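ABC-type transport system, sugar-family extracellular solute-binding protein (Peptoclostridium difficile 630, PDB 6HNI) binds tyrosine in the cleft between its two lobes, probably as the capture subunit of an ABC importer, and also has adhesive properties. Local coordinates at residues Gly27-Val32 with Ser78-Asp83; Ala66-Pro71 with Val220-Pro225; Ile91-Ala96 with Glu166-Val171; Lys170-Ala175 with Val214-Leu219. The protein carries 1 engineered substitution. All blocks are in the same frame, centred on the assembly; numbering follows the deposited sequence. Where two conformers were deposited one is given.

Contact 1. Residues Gly27-Val32 with Ser78-Asp83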
loop_
_atom_site.group_PDB
_atom_site.type_symbol
_atom_site.label_atom_id
_atom_site.label_comp_id
_atom_site.label_asym_id
_atom_site.label_seq_id
_atom_site.Cartn_x
_atom_site.Cartn_y
_atom_site.Cartn_z
ATOM N N GLY A 27 17.353 6.626 8.690
ATOM C CA GLY A 27 17.016 6.934 7.278
ATOM C C GLY A 27 15.622 6.441 6.957
ATOM O O GLY A 27 15.312 5.286 7.276
ATOM N N ILE A 28 14.807 7.334 6.367
ATOM C CA ILE A 28 13.476 6.918 5.900
ATOM C C ILE A 28 13.527 6.967 4.360
ATOM O O ILE A 28 13.874 7.968 3.805
ATOM C CB ILE A 28 12.374 7.846 6.385
ATOM C CG1 ILE A 28 12.334 7.946 7.940
ATOM C CG2 ILE A 28 11.028 7.378 5.816
ATOM C CD1 ILE A 28 11.194 8.747 8.506
ATOM N N THR A 29 13.219 5.812 3.793
ATOM C CA THR A 29 13.193 5.682 2.292
ATOM C C THR A 29 11.763 5.368 1.895
ATOM O O THR A 29 11.209 4.343 2.240
ATOM C CB THR A 29 14.231 4.661 1.822
ATOM O OG1 THR A 29 14.061 4.499 0.366
ATOM C CG2 THR A 29 14.133 3.304 2.410
ATOM N N GLN A 30 11.179 6.321 1.166
ATOM C CA GLN A 30 9.791 6.211 0.725
ATOM C C GLN A 30 9.736 6.228 -0.826
ATOM O O GLN A 30 10.381 7.048 -1.440
ATOM C CB GLN A 30 8.980 7.378 1.272
ATOM C CG GLN A 30 7.497 7.314 0.993
ATOM C CD GLN A 30 6.685 8.433 1.623
ATOM O OE1 GLN A 30 6.972 8.854 2.771
ATOM N NE2 GLN A 30 5.619 8.872 0.958
ATOM N N LEU A 31 8.972 5.310 -1.412
ATOM C CA LEU A 31 8.970 5.233 -2.893
ATOM C C LEU A 31 8.489 6.512 -3.591
ATOM O O LEU A 31 9.118 6.982 -4.556
ATOM C CB LEU A 31 8.132 4.031 -3.285
ATOM C CG LEU A 31 7.871 3.854 -4.797
ATOM C CD1 LEU A 31 9.192 3.630 -5.476
ATOM C CD2 LEU A 31 6.909 2.703 -4.935
ATOM N N VAL A 32 7.367 7.037 -3.114
ATOM C CA VAL A 32 6.653 8.129 -3.760
ATOM C C VAL A 32 5.649 8.706 -2.753
ATOM O O VAL A 32 5.250 8.009 -1.851
ATOM C CB VAL A 32 5.951 7.627 -5.068
ATOM C CG1 VAL A 32 4.837 6.660 -4.743
ATOM C CG2 VAL A 32 5.469 8.804 -5.939
ATOM N N SER A 78 21.659 2.646 -0.926
ATOM C CA SER A 78 23.104 2.621 -0.972
ATOM C C SER A 78 23.735 3.710 -0.068
ATOM O O SER A 78 24.685 3.429 0.663
ATOM C CB SER A 78 23.599 2.831 -2.416
ATOM O OG SER A 78 25.010 2.903 -2.479
ATOM N N LYS A 79 23.214 4.928 -0.173
ATOM C CA LYS A 79 23.749 6.043 0.590
ATOM C C LYS A 79 23.417 5.850 2.080
ATOM O O LYS A 79 24.268 6.139 2.940
ATOM C CB LYS A 79 23.173 7.352 0.057
ATOM C CG LYS A 79 23.679 8.609 0.739
ATOM C CD LYS A 79 25.186 8.697 0.653
ATOM C CE LYS A 79 25.741 10.117 0.870
ATOM N NZ LYS A 79 25.218 10.759 2.104
ATOM N N PHE A 80 22.245 5.380 2.443
ATOM C CA PHE A 80 21.964 5.061 3.845
ATOM C C PHE A 80 22.909 4.022 4.376
ATOM O O PHE A 80 23.382 4.156 5.576
ATOM C CB PHE A 80 20.541 4.534 4.045
ATOM C CG PHE A 80 19.439 5.539 3.948
ATOM C CD1 PHE A 80 19.646 6.912 3.944
ATOM C CD2 PHE A 80 18.123 5.090 3.938
ATOM C CE1 PHE A 80 18.595 7.806 3.913
ATOM C CE2 PHE A 80 17.071 5.982 3.892
ATOM C CZ PHE A 80 17.276 7.331 3.842
ATOM N N ALA A 81 23.287 3.008 3.634
ATOM C CA ALA A 81 24.205 1.982 4.063
ATOM C C ALA A 81 25.613 2.574 4.236
ATOM O O ALA A 81 26.278 2.367 5.285
ATOM C CB ALA A 81 24.198 0.788 3.123
ATOM N N SER A 82 26.079 3.352 3.279
ATOM C CA SER A 82 27.423 3.940 3.394
ATOM C C SER A 82 27.483 5.069 4.468
ATOM O O SER A 82 28.545 5.331 5.069
ATOM C CB SER A 82 27.937 4.353 2.014
ATOM O OG SER A 82 27.143 5.363 1.453
ATOM N N ASP A 83 26.352 5.709 4.742
ATOM C CA ASP A 83 26.204 6.657 5.848
ATOM C C ASP A 83 26.253 5.955 7.199
ATOM O O ASP A 83 26.400 6.622 8.218
ATOM C CB ASP A 83 24.836 7.371 5.867
ATOM C CG ASP A 83 24.675 8.474 4.822
ATOM O OD1 ASP A 83 25.692 8.899 4.195
ATOM O OD2 ASP A 83 23.478 8.935 4.646
#
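F80 lays its ring on the main chain of G27, a worked example of a helix docking on a sheet where the strand itself offers the flat surface. G27 has no side chain, and its CA stands over one face of the ring, 3.7 Å from the centroid, in a CH-pi contact displaced toward the rim. The closest approach is made by F80 CE2, 3.4 Å from G27 C. The F80 side chain gets there by setting CG opposite its own carbonyl carbon, beside the backbone N (chi1 -74°), which sends the ring from the helix down to the strand. Its far end follows the chain onward: the main chain of I28 and T29 meets the ring edge, with I28 O 3.5 Å from F80 CZ. T29 approaches obliquely, its CB 3.8 Å from F80 CE2, while the side chain of I28 starts off in the other direction. On the outer side of the helix a separate polar pair forms, K79 NZ meeting OD1 of D83 at 2.8 Å in a salt bridge on the syn lone pair. Strand and helix run almost antiparallel, their axes 9.6 Å apart. The contact joins two layers of a Rossmann-like lobe: helix 70-82, from the beta-alpha-beta crossover between strands 59-65 and 87-91, lies on one face of the parallel sheet and passes over strand 24-30, their common neighbour.

Contact 2. Residues Ala66-Pro71 with Val220-Pro225. With EDO (1,2-ethanediol), chain E.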
loop_
_atom_site.group_PDB
_atom_site.type_symbol
_atom_site.label_atom_id
_atom_site.label_comp_id
_atom_site.label_asym_id
_atom_site.label_seq_id
_atom_site.Cartn_x
_atom_site.Cartn_y
_atom_site.Cartn_z
ATOM N N ALA A 66 11.939 8.718 -3.361
ATOM C CA ALA A 66 12.439 8.291 -4.696
ATOM C C ALA A 66 11.658 8.876 -5.863
ATOM O O ALA A 66 12.034 8.654 -7.001
ATOM C CB ALA A 66 12.460 6.804 -4.807
ATOM N N GLN A 67 10.538 9.525 -5.577
ATOM C CA GLN A 67 9.641 10.063 -6.611
ATOM C C GLN A 67 9.260 9.031 -7.672
ATOM O O GLN A 67 9.175 9.352 -8.891
ATOM C CB GLN A 67 10.246 11.324 -7.219
ATOM C CG GLN A 67 10.388 12.472 -6.236
ATOM C CD GLN A 67 10.966 13.708 -6.893
ATOM O OE1 GLN A 67 12.170 13.896 -6.915
ATOM N NE2 GLN A 67 10.110 14.527 -7.474
ATOM N N ASN A 68 8.979 7.826 -7.205
ATOM C CA ASN A 68 8.546 6.679 -8.014
ATOM C C ASN A 68 9.593 6.133 -8.960
ATOM O O ASN A 68 9.279 5.293 -9.812
ATOM C CB ASN A 68 7.216 6.925 -8.764
ATOM C CG ASN A 68 6.103 6.003 -8.311
ATOM O OD1 ASN A 68 6.325 5.000 -7.631
ATOM N ND2 ASN A 68 4.882 6.327 -8.713
ATOM N N ASP A 69 10.833 6.562 -8.827
ATOM C CA ASP A 69 11.934 6.135 -9.703
ATOM C C ASP A 69 12.655 4.935 -9.083
ATOM O O ASP A 69 13.311 5.064 -8.025
ATOM C CB ASP A 69 12.929 7.294 -9.842
ATOM C CG ASP A 69 14.007 7.026 -10.870
ATOM O OD1 ASP A 69 13.657 6.894 -12.050
ATOM O OD2 ASP A 69 15.191 6.889 -10.475
ATOM N N MET A 70 12.614 3.784 -9.724
ATOM C CA MET A 70 13.243 2.589 -9.171
ATOM C C MET A 70 14.744 2.698 -8.963
ATOM O O MET A 70 15.228 2.315 -7.871
ATOM C CB MET A 70 12.877 1.314 -9.915
ATOM C CG MET A 70 11.393 1.017 -9.863
ATOM S SD MET A 70 10.722 0.744 -8.222
ATOM C CE MET A 70 9.027 1.210 -8.544
ATOM N N PRO A 71 15.499 3.330 -9.869
ATOM C CA PRO A 71 16.917 3.503 -9.590
ATOM C C PRO A 71 17.215 4.333 -8.333
ATOM O O PRO A 71 18.220 4.071 -7.621
ATOM C CB PRO A 71 17.451 4.218 -10.821
ATOM C CG PRO A 71 16.565 3.725 -11.901
ATOM C CD PRO A 71 15.194 3.567 -11.298
ATOM N N VAL A 220 -0.366 2.090 -9.984
ATOM C CA VAL A 220 -1.779 2.463 -10.193
ATOM C C VAL A 220 -2.276 3.454 -9.132
ATOM O O VAL A 220 -2.956 4.426 -9.442
ATOM C CB VAL A 220 -2.661 1.224 -10.319
ATOM C CG1 VAL A 220 -4.110 1.624 -10.525
ATOM C CG2 VAL A 220 -2.223 0.397 -11.535
ATOM N N ALA A 221 -1.869 3.243 -7.870
ATOM C CA ALA A 221 -2.245 4.190 -6.814
ATOM C C ALA A 221 -1.735 5.596 -7.101
ATOM O O ALA A 221 -2.377 6.556 -6.706
ATOM C CB ALA A 221 -1.729 3.679 -5.458
ATOM N N SER A 222 -0.585 5.722 -7.753
ATOM C CA SER A 222 -0.011 7.021 -8.127
ATOM C C SER A 222 -0.652 7.712 -9.318
ATOM O O SER A 222 -0.395 8.912 -9.569
ATOM C CB SER A 222 1.435 6.824 -8.481
ATOM O OG SER A 222 2.131 6.431 -7.319
ATOM N N SER A 223 -1.456 6.941 -10.066
ATOM C CA SER A 223 -2.199 7.432 -11.231
ATOM C C SER A 223 -3.682 7.356 -11.060
ATOM O O SER A 223 -4.448 7.417 -12.073
ATOM C CB SER A 223 -1.760 6.648 -12.456
ATOM O OG SER A 223 -0.530 7.150 -12.921
ATOM N N MET A 224 -4.165 7.317 -9.841
ATOM C CA MET A 224 -5.598 7.135 -9.582
ATOM C C MET A 224 -6.501 8.214 -10.160
ATOM O O MET A 224 -7.564 7.911 -10.664
ATOM C CB MET A 224 -5.896 6.946 -8.083
ATOM C CG MET A 224 -5.926 5.483 -7.702
ATOM S SD MET A 224 -7.105 4.417 -8.614
ATOM C CE MET A 224 -8.551 5.477 -8.747
ATOM N N PRO A 225 -6.076 9.491 -10.100
ATOM C CA PRO A 225 -6.975 10.503 -10.686
ATOM C C PRO A 225 -7.292 10.269 -12.178
ATOM O O PRO A 225 -8.423 10.560 -12.593
ATOM C CB PRO A 225 -6.231 11.804 -10.437
ATOM C CG PRO A 225 -5.433 11.505 -9.170
ATOM C CD PRO A 225 -4.960 10.099 -9.357
HETATM C C1 EDO E . 5.963 12.702 -5.855
HETATM O O1 EDO E . 6.437 11.963 -4.687
HETATM C C2 EDO E . 6.311 12.039 -7.195
HETATM O O2 EDO E . 7.132 12.839 -8.047
#
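The carboxamide of N68 reaches across the cleft to S222 with its nitrogen end. One of its flat sides is roofed by V32, with V32 CB squarely above N68 CG at 3.6 Å. At the oxygen edge lies the side chain of L31, close to N68 OD1. At the nitrogen end, N68 ND2 reaches S222 OG at 3.1 Å, but the hydroxyl is tilted roughly 30° out of the amide plane, toward the side of V32, and the N-H points poorly at it (127°). The bond is therefore weak, and it holds for one of two deposited conformers of S222. The chi1 of N68, -116°, is off the staggered positions, a twist that goes with ND2 reaching for S222. A firmer partner of the hydroxyl is the carbonyl of N218, one turn back in helix 218-221. N68 is brought to the cleft by a type I' beta turn from A66 to D69, closed by D69 N on A66 O at 3.0 Å, which joins strand 59-65 to helix 70-82. Such loops at the C-terminal edge of a parallel sheet form the lips of the cleft in periplasmic-binding-protein folds, and here, in the closed form, one lip reaches the other lobe beside A221 of the tyrosine pocket. D69 then caps the start of helix 70-82. On the outer side of the turn, Q67 NE2 makes a long, weak bond of 3.5 Å to O2 of an ethanediol, probably from the crystallisation liquor; Q67 too was deposited in two conformers, and the diol is also held by E33 N and N65 ND2.

Contact 3. Residues Ile91-Ala96 with Glu166-Val171. With TYR (tyrosine), chain B.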
loop_
_atom_site.group_PDB
_atom_site.type_symbol
_atom_site.label_atom_id
_atom_site.label_comp_id
_atom_site.label_asym_id
_atom_site.label_seq_id
_atom_site.Cartn_x
_atom_site.Cartn_y
_atom_site.Cartn_z
ATOM N N ILE A 91 9.393 2.273 3.242
ATOM C CA ILE A 91 7.982 2.396 3.035
ATOM C C ILE A 91 7.723 1.960 1.585
ATOM O O ILE A 91 8.089 2.692 0.671
ATOM C CB ILE A 91 7.492 3.841 3.257
ATOM C CG1 ILE A 91 7.840 4.331 4.696
ATOM C CG2 ILE A 91 6.019 3.992 2.964
ATOM C CD1 ILE A 91 7.595 5.806 4.810
ATOM N N SER A 92 7.035 0.817 1.500
ATOM C CA SER A 92 6.676 0.070 0.240
ATOM C C SER A 92 7.639 -1.051 -0.028
ATOM O O SER A 92 8.821 -1.044 0.333
ATOM C CB SER A 92 6.575 0.968 -1.001
ATOM O OG SER A 92 7.849 1.195 -1.570
ATOM N N THR A 93 7.146 -2.011 -0.870
ATOM C CA THR A 93 7.934 -3.145 -1.282
ATOM C C THR A 93 9.197 -2.734 -2.039
ATOM O O THR A 93 10.271 -3.214 -1.747
ATOM C CB THR A 93 7.093 -4.216 -1.989
ATOM O OG1 THR A 93 6.127 -4.739 -1.101
ATOM C CG2 THR A 93 7.941 -5.336 -2.532
ATOM N N PRO A 94 9.060 -1.926 -3.120
ATOM C CA PRO A 94 10.285 -1.513 -3.813
ATOM C C PRO A 94 11.350 -0.830 -2.932
ATOM O O PRO A 94 12.558 -1.126 -3.067
ATOM C CB PRO A 94 9.767 -0.618 -4.959
ATOM C CG PRO A 94 8.340 -1.026 -5.135
ATOM C CD PRO A 94 7.869 -1.339 -3.731
ATOM N N SER A 95 10.894 0.042 -2.029
ATOM C CA SER A 95 11.871 0.711 -1.172
ATOM C C SER A 95 12.549 -0.260 -0.187
ATOM O O SER A 95 13.749 -0.173 0.028
ATOM C CB SER A 95 11.152 1.826 -0.426
ATOM O OG SER A 95 10.578 2.815 -1.286
ATOM N N ALA A 96 11.759 -1.201 0.329
ATOM C CA ALA A 96 12.266 -2.233 1.224
ATOM C C ALA A 96 13.228 -3.186 0.566
ATOM O O ALA A 96 14.235 -3.583 1.116
ATOM C CB ALA A 96 11.122 -2.969 1.878
ATOM N N GLU A 166 5.819 -5.368 -9.813
ATOM C CA GLU A 166 5.623 -5.341 -8.367
ATOM C C GLU A 166 5.168 -6.704 -7.855
ATOM O O GLU A 166 4.029 -7.156 -8.120
ATOM C CB GLU A 166 4.617 -4.232 -7.995
ATOM C CG GLU A 166 5.161 -2.802 -8.149
ATOM C CD GLU A 166 4.154 -1.695 -7.749
ATOM O OE1 GLU A 166 3.528 -1.814 -6.652
ATOM O OE2 GLU A 166 3.987 -0.702 -8.541
ATOM N N VAL A 167 6.010 -7.359 -7.054
ATOM C CA VAL A 167 5.631 -8.665 -6.530
ATOM C C VAL A 167 4.406 -8.567 -5.630
ATOM O O VAL A 167 3.573 -9.463 -5.608
ATOM C CB VAL A 167 6.816 -9.358 -5.881
ATOM C CG1 VAL A 167 7.324 -8.614 -4.618
ATOM C CG2 VAL A 167 6.463 -10.805 -5.527
ATOM N N ASN A 168 4.291 -7.461 -4.900
ATOM C CA ASN A 168 3.096 -7.193 -4.111
ATOM C C ASN A 168 1.800 -7.272 -4.902
ATOM O O ASN A 168 0.805 -7.825 -4.432
ATOM C CB ASN A 168 3.177 -5.853 -3.362
ATOM C CG ASN A 168 3.640 -4.696 -4.259
ATOM O OD1 ASN A 168 4.821 -4.688 -4.625
ATOM N ND2 ASN A 168 2.778 -3.735 -4.560
ATOM N N SER A 169 1.844 -6.755 -6.126
ATOM C CA SER A 169 0.673 -6.782 -7.001
ATOM C C SER A 169 0.412 -8.149 -7.576
ATOM O O SER A 169 -0.758 -8.574 -7.622
ATOM C CB SER A 169 0.809 -5.724 -8.077
ATOM O OG SER A 169 0.883 -4.461 -7.464
ATOM N N LYS A 170 1.467 -8.856 -7.954
ATOM C CA LYS A 170 1.311 -10.202 -8.495
ATOM C C LYS A 170 0.594 -11.120 -7.502
ATOM O O LYS A 170 -0.297 -11.874 -7.856
ATOM C CB LYS A 170 2.672 -10.794 -8.886
ATOM C CG LYS A 170 2.655 -12.214 -9.403
ATOM C CD LYS A 170 4.008 -12.918 -9.286
ATOM C CE LYS A 170 3.966 -14.345 -9.837
ATOM N NZ LYS A 170 3.041 -15.243 -9.081
ATOM N N VAL A 171 0.999 -11.061 -6.221
ATOM C CA VAL A 171 0.377 -11.875 -5.213
ATOM C C VAL A 171 -1.115 -11.538 -5.080
ATOM O O VAL A 171 -1.948 -12.444 -4.964
ATOM C CB VAL A 171 1.116 -11.701 -3.838
ATOM C CG1 VAL A 171 0.342 -12.367 -2.735
ATOM C CG2 VAL A 171 2.525 -12.256 -3.921
HETATM N N TYR B . 1.310 -2.664 -0.711
HETATM C CA TYR B . 2.249 -1.834 -1.487
HETATM C C TYR B . 3.631 -2.468 -1.458
HETATM O O TYR B . 4.570 -1.832 -1.920
HETATM C CB TYR B . 2.194 -0.343 -1.095
HETATM C CG TYR B . 0.881 0.290 -1.418
HETATM C CD1 TYR B . 0.496 0.457 -2.781
HETATM C CD2 TYR B . -0.030 0.669 -0.478
HETATM C CE1 TYR B . -0.740 0.961 -3.091
HETATM C CE2 TYR B . -1.275 1.180 -0.774
HETATM C CZ TYR B . -1.646 1.324 -2.132
HETATM O OH TYR B . -2.893 1.826 -2.451
HETATM O OXT TYR B . 3.769 -3.612 -1.078
#
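T93 and N168 each sit in the first turn of a helix, their CA atoms 6.9 Å apart, with helix 93-102 starting at the carboxylate of the bound tyrosine and helix 167-183 passing it with the side of its first turn. The threonine divides its side chain between two tasks. With OG1 beside the backbone N and opposite the carbonyl carbon (chi1 -63°), the hydroxyl donates to OXT of the ligand at 2.6 Å, while the methyl CG2 goes to the other lobe and meets V167 CG1 at 3.9 Å, the two side chains crossing at about a right angle. From the main chain, T93 N gives an almost straight bond (176°) to the other carboxylate oxygen, O, at 2.8 Å, so both oxygens are gripped by one residue. N168 slides past T93 in the opposite sense, bringing OD1 to 3.5 Å from T93 CB and its own CB to 3.3 Å from the ligand OXT. N168 ND2 bonds to E166 OE1 at 2.9 Å, in the amide plane and on the anti lone pair of that oxygen, and also to the carbonyl oxygen of T216; these two bonds limit the rotation of the amide. E166 is a second-shell brace, taking the backbone N of N218 on OE1 and that of L219 on OE2. A helix start that presents a backbone N-H and a hydroxyl would be expected to stabilise the ligand's negative carboxylate. Two lobes closed on a ligand in the cleft between them are characteristic of the substrate-binding proteins of ABC importers.

Contact 4. Residues Lys170-Ala175 with Val214-Leu219. With TYR (tyrosine), chain B.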
loop_
_atom_site.group_PDB
_atom_site.type_symbol
_atom_site.label_atom_id
_atom_site.label_comp_id
_atom_site.label_asym_id
_atom_site.label_seq_id
_atom_site.Cartn_x
_atom_site.Cartn_y
_atom_site.Cartn_z
ATOM N N LYS A 170 1.467 -8.856 -7.954
ATOM C CA LYS A 170 1.311 -10.202 -8.495
ATOM C C LYS A 170 0.594 -11.120 -7.502
ATOM O O LYS A 170 -0.297 -11.874 -7.856
ATOM C CB LYS A 170 2.672 -10.794 -8.886
ATOM C CG LYS A 170 2.655 -12.214 -9.403
ATOM C CD LYS A 170 4.008 -12.918 -9.286
ATOM C CE LYS A 170 3.966 -14.345 -9.837
ATOM N NZ LYS A 170 3.041 -15.243 -9.081
ATOM N N VAL A 171 0.999 -11.061 -6.221
ATOM C CA VAL A 171 0.377 -11.875 -5.213
ATOM C C VAL A 171 -1.115 -11.538 -5.080
ATOM O O VAL A 171 -1.948 -12.444 -4.964
ATOM C CB VAL A 171 1.116 -11.701 -3.838
ATOM C CG1 VAL A 171 0.342 -12.367 -2.735
ATOM C CG2 VAL A 171 2.525 -12.256 -3.921
ATOM N N GLN A 172 -1.469 -10.254 -5.123
ATOM C CA GLN A 172 -2.844 -9.852 -4.991
ATOM C C GLN A 172 -3.694 -10.262 -6.235
ATOM O O GLN A 172 -4.844 -10.669 -6.056
ATOM C CB GLN A 172 -2.919 -8.348 -4.793
ATOM C CG GLN A 172 -2.372 -7.927 -3.392
ATOM C CD GLN A 172 -2.322 -6.424 -3.217
ATOM O OE1 GLN A 172 -3.338 -5.759 -3.062
ATOM N NE2 GLN A 172 -1.100 -5.881 -3.263
ATOM N N VAL A 173 -3.117 -10.137 -7.429
ATOM C CA VAL A 173 -3.821 -10.605 -8.652
ATOM C C VAL A 173 -4.074 -12.102 -8.532
ATOM O O VAL A 173 -5.173 -12.570 -8.902
ATOM C CB VAL A 173 -3.032 -10.167 -9.882
ATOM C CG1 VAL A 173 -3.635 -10.822 -11.158
ATOM C CG2 VAL A 173 -3.039 -8.660 -10.042
ATOM N N ASP A 174 -3.109 -12.882 -8.068
ATOM C CA ASP A 174 -3.335 -14.342 -7.903
ATOM C C ASP A 174 -4.496 -14.603 -6.938
ATOM O O ASP A 174 -5.315 -15.505 -7.172
ATOM C CB ASP A 174 -2.109 -15.048 -7.365
ATOM C CG ASP A 174 -1.035 -15.188 -8.362
ATOM O OD1 ASP A 174 -1.283 -14.991 -9.559
ATOM O OD2 ASP A 174 0.097 -15.506 -7.948
ATOM N N ALA A 175 -4.511 -13.851 -5.822
ATOM C CA ALA A 175 -5.610 -13.942 -4.838
ATOM C C ALA A 175 -6.961 -13.583 -5.445
ATOM O O ALA A 175 -7.964 -14.257 -5.160
ATOM C CB ALA A 175 -5.328 -13.112 -3.610
ATOM N N VAL A 214 -8.711 -2.262 -7.608
ATOM C CA VAL A 214 -7.376 -1.677 -7.526
ATOM C C VAL A 214 -6.636 -2.295 -6.342
ATOM O O VAL A 214 -6.931 -1.951 -5.167
ATOM C CB VAL A 214 -7.443 -0.161 -7.471
ATOM C CG1 VAL A 214 -6.048 0.455 -7.334
ATOM C CG2 VAL A 214 -8.168 0.404 -8.703
ATOM N N PRO A 215 -5.690 -3.171 -6.605
ATOM C CA PRO A 215 -4.855 -3.705 -5.510
ATOM C C PRO A 215 -3.944 -2.600 -4.976
ATOM O O PRO A 215 -3.935 -1.480 -5.432
ATOM C CB PRO A 215 -4.030 -4.810 -6.184
ATOM C CG PRO A 215 -4.246 -4.677 -7.625
ATOM C CD PRO A 215 -5.152 -3.553 -7.936
ATOM N N THR A 216 -3.208 -2.965 -3.906
ATOM C CA THR A 216 -2.171 -2.057 -3.395
ATOM C C THR A 216 -0.895 -2.089 -4.246
ATOM O O THR A 216 0.103 -2.699 -3.930
ATOM C CB THR A 216 -1.883 -2.290 -1.876
ATOM O OG1 THR A 216 -1.334 -3.550 -1.661
ATOM C CG2 THR A 216 -3.161 -2.055 -1.089
ATOM N N ASP A 217 -1.082 -1.533 -5.470
ATOM C CA ASP A 217 -0.105 -1.372 -6.488
ATOM C C ASP A 217 0.329 0.102 -6.542
ATOM O O ASP A 217 -0.490 1.000 -6.648
ATOM C CB ASP A 217 -0.798 -1.721 -7.845
ATOM C CG ASP A 217 0.160 -1.650 -9.008
ATOM O OD1 ASP A 217 0.407 -0.557 -9.574
ATOM O OD2 ASP A 217 0.671 -2.726 -9.363
ATOM N N ASN A 218 1.650 0.330 -6.343
ATOM C CA ASN A 218 2.163 1.660 -6.259
ATOM C C ASN A 218 2.006 2.490 -7.523
ATOM O O ASN A 218 1.724 3.646 -7.464
ATOM C CB ASN A 218 3.633 1.650 -5.812
ATOM C CG ASN A 218 3.815 1.147 -4.381
ATOM O OD1 ASN A 218 3.468 1.866 -3.413
ATOM N ND2 ASN A 218 4.320 -0.054 -4.246
ATOM N N LEU A 219 2.173 1.810 -8.665
ATOM C CA LEU A 219 2.037 2.495 -9.971
ATOM C C LEU A 219 0.598 2.979 -10.196
ATOM O O LEU A 219 0.370 4.153 -10.486
ATOM C CB LEU A 219 2.540 1.566 -11.059
ATOM C CG LEU A 219 2.596 2.240 -12.431
ATOM C CD1 LEU A 219 3.627 3.342 -12.466
ATOM C CD2 LEU A 219 2.892 1.180 -13.484
HETATM N N TYR B . 1.310 -2.664 -0.711
HETATM C CA TYR B . 2.249 -1.834 -1.487
HETATM C C TYR B . 3.631 -2.468 -1.458
HETATM O O TYR B . 4.570 -1.832 -1.920
HETATM C CB TYR B . 2.194 -0.343 -1.095
HETATM C CG TYR B . 0.881 0.290 -1.418
HETATM C CD1 TYR B . 0.496 0.457 -2.781
HETATM C CD2 TYR B . -0.030 0.669 -0.478
HETATM C CE1 TYR B . -0.740 0.961 -3.091
HETATM C CE2 TYR B . -1.275 1.180 -0.774
HETATM C CZ TYR B . -1.646 1.324 -2.132
HETATM O OH TYR B . -2.893 1.826 -2.451
HETATM O OXT TYR B . 3.769 -3.612 -1.078
#
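Q172 turns its side-chain amide onto T216 so that both ends are used. The oxygen OE1 takes the backbone N-H of T216 at 2.9 Å, fairly straight (162°) and somewhat tilted from the carbonyl plane. The nitrogen NE2 gives to T216 OG1 at 2.8 Å in a bent bond (134°) and, within its own helix, to the carbonyl of N168. Three acceptors thus lie around two N-H groups, and the long contact of 3.5 Å from Q172 NE2 to T216 O can be at most a minor, shared bond. An extended chain beyond CG carries the amide out to the loop, at about a right angle to the threonine, and CB of P215 lies against one face of the amide, 3.3 Å from Q172 OE1. The loop is folded as an inverse gamma turn centred on T216, closed by a weak bond from D217 N to P215 O. T216 OG1 accepts twice, from Q172 NE2 and from the amino nitrogen of the bound tyrosine at 2.9 Å, while T216 O also takes the side-chain N-H of N168. Two residues on, N218 ND2 gives to the ligand's carboxylate O at 2.9 Å, and its OD1 meets H34 NE2. D217 has both carboxylate oxygens engaged, OD1 by V220 N and OD2 by S169 OG and N163 N. In this closed form the glutamine bonds probably help to hold the T216 hydroxyl where it can accept from the ligand's amino group, which makes Q172 a second-shell residue of the site.

Contact 1 lies wholly in the lobe built on the five-stranded parallel sheet, and contact 4 in the lobe of the four-stranded one, their centres about 25 Å apart; contacts 2 and 3 bridge the two, with centres about 12 Å apart. Along the chain contact 1 closes first. Its segments alternate with those of contact 2, and both use helix 70-82; contacts 3 and 4 fall between the two segments of contact 2. Contacts 3 and 4 are neighbours on helix 167-183, centres about 9 Å apart, sharing K170 and V171, and both meet the tyrosine. The layout is that of a closed two-lobed binding protein, with one contact inside each lobe and two joining them across the cleft.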